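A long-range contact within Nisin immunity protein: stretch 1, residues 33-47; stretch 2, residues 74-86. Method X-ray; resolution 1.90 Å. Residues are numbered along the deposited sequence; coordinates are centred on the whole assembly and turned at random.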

ATOM      1  N   GLU A  33      -4.059   9.276 -10.145  1.00 16.35           N
ATOM      2  CA  GLU A  33      -4.614   9.416 -11.491  1.00 16.29           C
ATOM      3  C   GLU A  33      -4.282  10.785 -12.067  1.00 17.72           C
ATOM      4  O   GLU A  33      -4.304  11.796 -11.359  1.00 18.57           O
ATOM      5  N   ILE A  34      -3.946  10.807 -13.352  1.00 18.79           N
ATOM      6  CA  ILE A  34      -3.681  12.046 -14.078  1.00 20.22           C
ATOM      7  C   ILE A  34      -4.838  12.352 -15.033  1.00 22.49           C
ATOM      8  O   ILE A  34      -5.148  11.531 -15.895  1.00 20.49           O
ATOM      9  N   PRO A  35      -5.472  13.527 -14.897  1.00 24.98           N
ATOM     10  CA  PRO A  35      -6.565  13.850 -15.827  1.00 26.00           C
ATOM     11  C   PRO A  35      -6.064  13.934 -17.262  1.00 29.23           C
ATOM     12  O   PRO A  35      -4.926  14.353 -17.494  1.00 27.70           O
ATOM     13  N   GLN A  36      -6.904  13.545 -18.214  1.00 29.23           N
ATOM     14  CA  GLN A  36      -6.501  13.477 -19.613  1.00 28.97           C
ATOM     15  C   GLN A  36      -5.983  14.822 -20.108  1.00 25.67           C
ATOM     16  O   GLN A  36      -5.095  14.881 -20.949  1.00 30.35           O
ATOM     17  N   GLU A  37      -6.535  15.900 -19.570  1.00 26.56           N
ATOM     18  CA  GLU A  37      -6.153  17.241 -20.006  1.00 35.53           C
ATOM     19  C   GLU A  37      -4.721  17.597 -19.609  1.00 36.99           C
ATOM     20  O   GLU A  37      -4.131  18.516 -20.172  1.00 33.06           O
ATOM     21  N   ASN A  38      -4.163  16.862 -18.650  1.00 31.74           N
ATOM     22  CA  ASN A  38      -2.796  17.102 -18.193  1.00 25.64           C
ATOM     23  C   ASN A  38      -1.782  16.154 -18.819  1.00 29.91           C
ATOM     24  O   ASN A  38      -0.599  16.171 -18.471  1.00 27.71           O
ATOM     25  N   VAL A  39      -2.240  15.319 -19.745  1.00 23.96           N
ATOM     26  CA  VAL A  39      -1.358  14.352 -20.367  1.00 24.59           C
ATOM     27  C   VAL A  39      -0.884  14.893 -21.706  1.00 31.88           C
ATOM     28  O   VAL A  39      -1.688  15.347 -22.519  1.00 31.49           O
ATOM     29  N   ASN A  40       0.424  14.873 -21.927  1.00 29.46           N
ATOM     30  CA  ASN A  40       0.979  15.399 -23.168  1.00 34.23           C
ATOM     31  C   ASN A  40       1.543  14.304 -24.069  1.00 36.08           C
ATOM     32  O   ASN A  40       0.893  13.286 -24.293  1.00 40.29           O
ATOM     33  N   ASN A  41       2.745  14.512 -24.592  1.00 36.82           N
ATOM     34  CA  ASN A  41       3.304  13.599 -25.582  1.00 37.64           C
ATOM     35  C   ASN A  41       3.610  12.205 -25.034  1.00 36.44           C
ATOM     36  O   ASN A  41       4.108  12.062 -23.919  1.00 32.53           O
ATOM     37  N   SER A  42       3.308  11.175 -25.816  1.00 33.35           N
ATOM     38  CA  SER A  42       3.796   9.843 -25.490  1.00 33.60           C
ATOM     39  C   SER A  42       5.324   9.840 -25.561  1.00 33.27           C
ATOM     40  O   SER A  42       5.919  10.590 -26.332  1.00 39.05           O
ATOM     41  N   LYS A  43       5.953   9.013 -24.732  1.00 34.67           N
ATOM     42  CA  LYS A  43       7.402   8.878 -24.708  1.00 31.49           C
ATOM     43  C   LYS A  43       7.780   7.474 -25.129  1.00 34.11           C
ATOM     44  O   LYS A  43       8.856   7.244 -25.672  1.00 31.12           O
ATOM     45  N   VAL A  44       6.887   6.527 -24.848  1.00 30.87           N
ATOM     46  CA  VAL A  44       7.089   5.118 -25.195  1.00 27.61           C
ATOM     47  C   VAL A  44       5.780   4.497 -25.625  1.00 31.87           C
ATOM     48  O   VAL A  44       4.786   4.610 -24.912  1.00 24.30           O
ATOM     49  N   LYS A  45       5.782   3.819 -26.768  1.00 26.21           N
ATOM     50  CA  LYS A  45       4.608   3.076 -27.186  1.00 26.03           C
ATOM     51  C   LYS A  45       4.746   1.596 -26.828  1.00 27.40           C
ATOM     52  O   LYS A  45       5.761   0.968 -27.118  1.00 31.46           O
ATOM     53  N   PHE A  46       3.735   1.064 -26.149  1.00 22.47           N
ATOM     54  CA  PHE A  46       3.650  -0.362 -25.849  1.00 20.95           C
ATOM     55  C   PHE A  46       2.202  -0.693 -25.522  1.00 22.55           C
ATOM     56  O   PHE A  46       1.415   0.199 -25.211  1.00 22.61           O
ATOM     57  N   TYR A  47       1.867  -1.979 -25.572  1.00 19.58           N
ATOM     58  CA  TYR A  47       0.524  -2.452 -25.273  1.00 20.77           C
ATOM     59  C   TYR A  47       0.628  -3.781 -24.543  1.00 23.09           C
ATOM     60  O   TYR A  47       1.213  -4.732 -25.058  1.00 24.42           O
ATOM     61  N   ASN A  74       1.115   2.557 -23.327  1.00 19.58           N
ATOM     62  CA  ASN A  74       1.992   3.709 -23.519  1.00 20.82           C
ATOM     63  C   ASN A  74       2.383   4.426 -22.245  1.00 20.38           C
ATOM     64  O   ASN A  74       1.658   4.404 -21.257  1.00 18.79           O
ATOM     65  N   ILE A  75       3.553   5.052 -22.296  1.00 20.27           N
ATOM     66  CA  ILE A  75       4.003   5.976 -21.259  1.00 17.19           C
ATOM     67  C   ILE A  75       3.982   7.375 -21.846  1.00 22.87           C
ATOM     68  O   ILE A  75       4.461   7.584 -22.965  1.00 22.69           O
ATOM     69  N   TYR A  76       3.409   8.318 -21.100  1.00 17.86           N
ATOM     70  CA  TYR A  76       3.289   9.712 -21.508  1.00 21.28           C
ATOM     71  C   TYR A  76       4.015  10.654 -20.563  1.00 22.07           C
ATOM     72  O   TYR A  76       4.177  10.352 -19.378  1.00 20.90           O
ATOM     73  N   GLU A  77       4.401  11.819 -21.065  1.00 24.06           N
ATOM     74  CA  GLU A  77       4.842  12.870 -20.164  1.00 21.42           C
ATOM     75  C   GLU A  77       3.650  13.749 -19.812  1.00 22.73           C
ATOM     76  O   GLU A  77       2.893  14.154 -20.699  1.00 27.06           O
ATOM     77  N   ALA A  78       3.467  14.034 -18.519  1.00 18.29           N
ATOM     78  CA  ALA A  78       2.380  14.901 -18.084  1.00 17.64           C
ATOM     79  C   ALA A  78       2.820  16.373 -18.065  1.00 23.95           C
ATOM     80  O   ALA A  78       3.994  16.681 -18.262  1.00 23.67           O
ATOM     81  N   SER A  79       1.884  17.281 -17.813  1.00 25.21           N
ATOM     82  CA  SER A  79       2.185  18.709 -17.908  1.00 25.75           C
ATOM     83  C   SER A  79       3.160  19.192 -16.830  1.00 29.56           C
ATOM     84  O   SER A  79       3.747  20.266 -16.968  1.00 27.26           O
ATOM     85  N   ASP A  80       3.341  18.406 -15.769  1.00 27.13           N
ATOM     86  CA  ASP A  80       4.303  18.760 -14.718  1.00 25.79           C
ATOM     87  C   ASP A  80       5.638  18.030 -14.911  1.00 24.85           C
ATOM     88  O   ASP A  80       6.487  18.009 -14.013  1.00 21.28           O
ATOM     89  N   LYS A  81       5.801  17.439 -16.090  1.00 22.30           N
ATOM     90  CA  LYS A  81       6.996  16.693 -16.484  1.00 23.09           C
ATOM     91  C   LYS A  81       7.159  15.352 -15.764  1.00 23.27           C
ATOM     92  O   LYS A  81       8.170  14.678 -15.932  1.00 22.16           O
ATOM     93  N   SER A  82       6.157  14.931 -14.996  1.00 19.72           N
ATOM     94  CA  SER A  82       6.185  13.576 -14.460  1.00 17.13           C
ATOM     95  C   SER A  82       5.766  12.614 -15.575  1.00 22.21           C
ATOM     96  O   SER A  82       5.271  13.045 -16.618  1.00 21.60           O
ATOM     97  N   LEU A  83       5.996  11.318 -15.392  1.00 16.77           N
ATOM     98  CA  LEU A  83       5.564  10.344 -16.397  1.00 17.39           C
ATOM     99  C   LEU A  83       4.296   9.632 -15.942  1.00 18.53           C
ATOM    100  O   LEU A  83       4.052   9.489 -14.745  1.00 13.22           O
ATOM    101  N   CYS A  84       3.486   9.182 -16.892  1.00 15.66           N
ATOM    102  CA  CYS A  84       2.317   8.394 -16.531  1.00 13.57           C
ATOM    103  C   CYS A  84       2.049   7.307 -17.563  1.00 15.91           C
ATOM    104  O   CYS A  84       2.644   7.295 -18.650  1.00 19.51           O
HETATM  105  N   MSE A  85       1.170   6.378 -17.203  1.00 12.88           N
HETATM  106  CA  MSE A  85       0.907   5.228 -18.036  1.00 13.93           C
HETATM  107  C   MSE A  85      -0.576   5.122 -18.307  1.00 14.36           C
HETATM  108  O   MSE A  85      -1.391   5.348 -17.415  1.00 15.24           O
ATOM    109  N   GLY A  86      -0.930   4.786 -19.542  1.00 17.56           N
ATOM    110  CA  GLY A  86      -2.328   4.533 -19.852  1.00 18.03           C
ATOM    111  C   GLY A  86      -2.765   3.219 -19.232  1.00 15.28           C
ATOM    112  O   GLY A  86      -2.156   2.173 -19.484  1.00 16.24           O
TER

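What fills the hollow on the Ala78 side of the sheet? Val39, in rotamer t, lies on the same face as Ala78, and its two methyls diverge: CG1 meets CB of Tyr76 at 3.6 Å, while CG2 meets SG of Cys84 at 3.9 Å. Ile34 (m, m) points toward the second stretch, laying CG1 against CB of Cys84 at 3.9 Å and CG2 against the small CB of Ala78 at 4.3 Å.

What packs where Val44 pairs with Ile75? Val44 (t) and Ile75 (m, t) share the other face, CB to CB at 4.2 Å. Phe46, in p, starts sideways, but its ring reaches in: CE1 lies 3.9 Å from CG1 of Ile75, and CZ meets SE of selenomethionine Met85 at 3.7 Å, the selenium lying at the ring edge.

How do polar side chains join the seam? Asn74 (m) folds its end back, so that OD1 accepts a hydrogen bond from N of Phe46 at 3.0 Å; its ND2 donates to OH of Tyr76 at 3.1 Å, within the same stretch. The Tyr76 ring (m) presents its edge to O of Asn40, with CD2 3.6 Å away. Extended Glu77 (t, t) meets Lys43 in a long salt bridge, OE1 to NZ, 3.8 Å.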

ATOM      1  CB  GLU A  33      -6.134   9.189 -11.481  1.00 19.46           C
ATOM      2  CG  GLU A  33      -6.798   9.467 -12.824  1.00 21.00           C
ATOM      3  CD  GLU A  33      -8.289   9.157 -12.839  1.00 28.89           C
ATOM      4  OE1 GLU A  33      -8.842   8.759 -11.792  1.00 27.78           O
ATOM      5  OE2 GLU A  33      -8.903   9.308 -13.915  1.00 27.55           O
ATOM      6  CB  ILE A  34      -2.381  11.946 -14.901  1.00 20.99           C
ATOM      7  CG1 ILE A  34      -1.205  11.500 -14.027  1.00 22.16           C
ATOM      8  CG2 ILE A  34      -2.079  13.259 -15.619  1.00 19.42           C
ATOM      9  CD1 ILE A  34      -0.938  12.411 -12.868  1.00 23.16           C
ATOM     10  CB  PRO A  35      -7.063  15.221 -15.342  1.00 33.37           C
ATOM     11  CG  PRO A  35      -6.513  15.383 -13.951  1.00 28.34           C
ATOM     12  CD  PRO A  35      -5.203  14.633 -13.959  1.00 28.46           C
ATOM     13  CB  GLN A  36      -7.674  13.007 -20.481  1.00 32.42           C
ATOM     14  CG  GLN A  36      -7.262  12.301 -21.766  1.00 38.35           C
ATOM     15  CD  GLN A  36      -7.040  13.260 -22.912  1.00 38.89           C
ATOM     16  OE1 GLN A  36      -7.436  14.423 -22.847  1.00 44.99           O
ATOM     17  NE2 GLN A  36      -6.412  12.775 -23.976  1.00 40.41           N
ATOM     18  CB  GLU A  37      -7.124  18.287 -19.448  1.00 36.37           C
ATOM     19  CG  GLU A  37      -7.484  18.122 -17.976  1.00 41.05           C
ATOM     20  CD  GLU A  37      -8.643  17.148 -17.742  1.00 46.80           C
ATOM     21  OE1 GLU A  37      -9.452  17.406 -16.823  1.00 52.72           O
ATOM     22  OE2 GLU A  37      -8.741  16.123 -18.460  1.00 41.76           O
ATOM     23  CB  ASN A  38      -2.729  16.990 -16.670  1.00 25.95           C
ATOM     24  CG  ASN A  38      -3.364  18.177 -15.975  1.00 35.48           C
ATOM     25  OD1 ASN A  38      -3.266  19.307 -16.453  1.00 38.45           O
ATOM     26  ND2 ASN A  38      -4.024  17.931 -14.846  1.00 33.34           N
ATOM     27  CB  VAL A  39      -2.060  12.992 -20.545  1.00 28.96           C
ATOM     28  CG1 VAL A  39      -1.229  12.065 -21.404  1.00 25.89           C
ATOM     29  CG2 VAL A  39      -2.328  12.365 -19.185  1.00 26.18           C
ATOM     30  CB  ASN A  40       2.044  16.449 -22.858  1.00 33.73           C
ATOM     31  CG  ASN A  40       1.460  17.678 -22.180  1.00 37.91           C
ATOM     32  OD1 ASN A  40       0.241  17.874 -22.161  1.00 38.67           O
ATOM     33  ND2 ASN A  40       2.328  18.519 -21.632  1.00 38.23           N
ATOM     34  CB  ASN A  41       4.578  14.203 -26.181  1.00 39.89           C
ATOM     35  CG  ASN A  41       4.334  15.557 -26.817  1.00 48.79           C
ATOM     36  OD1 ASN A  41       3.191  15.937 -27.080  1.00 53.36           O
ATOM     37  ND2 ASN A  41       5.412  16.291 -27.078  1.00 56.07           N
ATOM     38  CB  SER A  42       3.211   8.795 -26.436  1.00 35.81           C
ATOM     39  OG  SER A  42       3.766   8.923 -27.732  1.00 47.42           O
ATOM     40  CB  LYS A  43       7.966   9.173 -23.316  1.00 31.45           C
ATOM     41  CG  LYS A  43       8.004  10.649 -22.946  1.00 37.53           C
ATOM     42  CD  LYS A  43       8.987  11.417 -23.821  1.00 37.58           C
ATOM     43  CE  LYS A  43       8.928  12.917 -23.537  1.00 49.97           C
ATOM     44  NZ  LYS A  43       9.835  13.721 -24.419  1.00 40.56           N
ATOM     45  CB  VAL A  44       7.608   4.268 -24.016  1.00 30.70           C
ATOM     46  CG1 VAL A  44       8.039   2.898 -24.511  1.00 33.40           C
ATOM     47  CG2 VAL A  44       8.737   4.952 -23.319  1.00 39.61           C
ATOM     48  CB  LYS A  45       4.374   3.254 -28.687  1.00 30.66           C
ATOM     49  CG  LYS A  45       4.003   4.681 -29.077  1.00 35.20           C
ATOM     50  CD  LYS A  45       3.691   4.772 -30.569  1.00 49.90           C
ATOM     51  CE  LYS A  45       3.364   6.197 -31.002  1.00 56.99           C
ATOM     52  NZ  LYS A  45       3.252   6.303 -32.495  1.00 58.04           N
ATOM     53  CB  PHE A  46       4.567  -0.749 -24.683  1.00 24.00           C
ATOM     54  CG  PHE A  46       3.993  -0.428 -23.328  1.00 20.98           C
ATOM     55  CD1 PHE A  46       4.051   0.860 -22.821  1.00 25.53           C
ATOM     56  CD2 PHE A  46       3.384  -1.415 -22.570  1.00 23.58           C
ATOM     57  CE1 PHE A  46       3.509   1.156 -21.572  1.00 23.28           C
ATOM     58  CE2 PHE A  46       2.838  -1.124 -21.318  1.00 22.30           C
ATOM     59  CZ  PHE A  46       2.896   0.162 -20.829  1.00 23.17           C
ATOM     60  CB  TYR A  47      -0.293  -2.603 -26.566  1.00 21.46           C
ATOM     61  CG  TYR A  47      -1.734  -2.998 -26.367  1.00 23.17           C
ATOM     62  CD1 TYR A  47      -2.096  -4.326 -26.180  1.00 24.37           C
ATOM     63  CD2 TYR A  47      -2.741  -2.040 -26.372  1.00 27.21           C
ATOM     64  CE1 TYR A  47      -3.417  -4.690 -25.993  1.00 21.69           C
ATOM     65  CE2 TYR A  47      -4.070  -2.397 -26.191  1.00 25.78           C
ATOM     66  CZ  TYR A  47      -4.400  -3.723 -26.004  1.00 22.08           C
ATOM     67  OH  TYR A  47      -5.709  -4.094 -25.822  1.00 21.17           O
ATOM     68  CB  ASN A  74       1.357   4.718 -24.467  1.00 20.43           C
ATOM     69  CG  ASN A  74       0.938   4.087 -25.769  1.00 24.57           C
ATOM     70  OD1 ASN A  74       1.544   3.121 -26.217  1.00 21.91           O
ATOM     71  ND2 ASN A  74      -0.114   4.614 -26.372  1.00 23.16           N
ATOM     72  CB  ILE A  75       5.425   5.627 -20.754  1.00 15.51           C
ATOM     73  CG1 ILE A  75       5.413   4.266 -20.068  1.00 16.86           C
ATOM     74  CG2 ILE A  75       5.953   6.709 -19.796  1.00 16.71           C
ATOM     75  CD1 ILE A  75       6.696   3.899 -19.378  1.00 20.56           C
ATOM     76  CB  TYR A  76       1.823  10.138 -21.538  1.00 22.10           C
ATOM     77  CG  TYR A  76       0.968   9.309 -22.433  1.00 21.90           C
ATOM     78  CD1 TYR A  76       0.476   8.082 -22.010  1.00 21.19           C
ATOM     79  CD2 TYR A  76       0.639   9.749 -23.704  1.00 27.08           C
ATOM     80  CE1 TYR A  76      -0.317   7.316 -22.831  1.00 23.20           C
ATOM     81  CE2 TYR A  76      -0.156   8.981 -24.535  1.00 28.51           C
ATOM     82  CZ  TYR A  76      -0.624   7.769 -24.094  1.00 24.69           C
ATOM     83  OH  TYR A  76      -1.414   7.000 -24.914  1.00 26.60           O
ATOM     84  CB  GLU A  77       5.969  13.700 -20.783  1.00 25.11           C
ATOM     85  CG  GLU A  77       6.534  14.733 -19.813  1.00 25.89           C
ATOM     86  CD  GLU A  77       7.686  15.520 -20.403  1.00 40.68           C
ATOM     87  OE1 GLU A  77       7.913  15.411 -21.627  1.00 40.36           O
ATOM     88  OE2 GLU A  77       8.360  16.251 -19.643  1.00 42.40           O
ATOM     89  CB  ALA A  78       1.875  14.474 -16.708  1.00 22.80           C
ATOM     90  CB  SER A  79       0.892  19.524 -17.846  1.00 30.31           C
ATOM     91  OG  SER A  79       0.222  19.323 -16.619  1.00 33.52           O
ATOM     92  CB  ASP A  80       3.718  18.468 -13.325  1.00 25.95           C
ATOM     93  CG  ASP A  80       3.587  16.976 -13.022  1.00 29.67           C
ATOM     94  OD1 ASP A  80       3.548  16.149 -13.962  1.00 21.66           O
ATOM     95  OD2 ASP A  80       3.507  16.626 -11.820  1.00 27.09           O
ATOM     96  CB  LYS A  81       8.262  17.543 -16.285  1.00 29.73           C
ATOM     97  CG  LYS A  81       8.305  18.801 -17.147  1.00 32.16           C
ATOM     98  CD  LYS A  81       9.536  19.656 -16.819  1.00 34.88           C
ATOM     99  CE  LYS A  81       9.606  20.880 -17.725  1.00 39.55           C
ATOM    100  NZ  LYS A  81      10.675  21.836 -17.311  1.00 41.84           N
ATOM    101  CB  SER A  82       5.271  13.447 -13.232  1.00 23.39           C
ATOM    102  OG  SER A  82       3.918  13.591 -13.622  1.00 25.66           O
ATOM    103  CB  LEU A  83       6.659   9.310 -16.673  1.00 16.07           C
ATOM    104  CG  LEU A  83       7.992   9.839 -17.177  1.00 18.65           C
ATOM    105  CD1 LEU A  83       8.977   8.688 -17.315  1.00 21.08           C
ATOM    106  CD2 LEU A  83       7.795  10.544 -18.506  1.00 26.45           C
ATOM    107  CB  CYS A  84       1.089   9.295 -16.364  1.00 18.27           C
ATOM    108  SG  CYS A  84       0.614  10.179 -17.870  1.00 21.89           S
HETATM  109  CB  MSE A  85       1.409   3.952 -17.378  1.00 13.74           C
HETATM  110  CG  MSE A  85       1.175   2.719 -18.242  1.00 15.69           C
HETATM  111 SE   MSE A  85       1.943   1.132 -17.431  1.00 26.99          SE
HETATM  112  CE  MSE A  85       3.847   1.626 -17.562  1.00 17.90           C
TER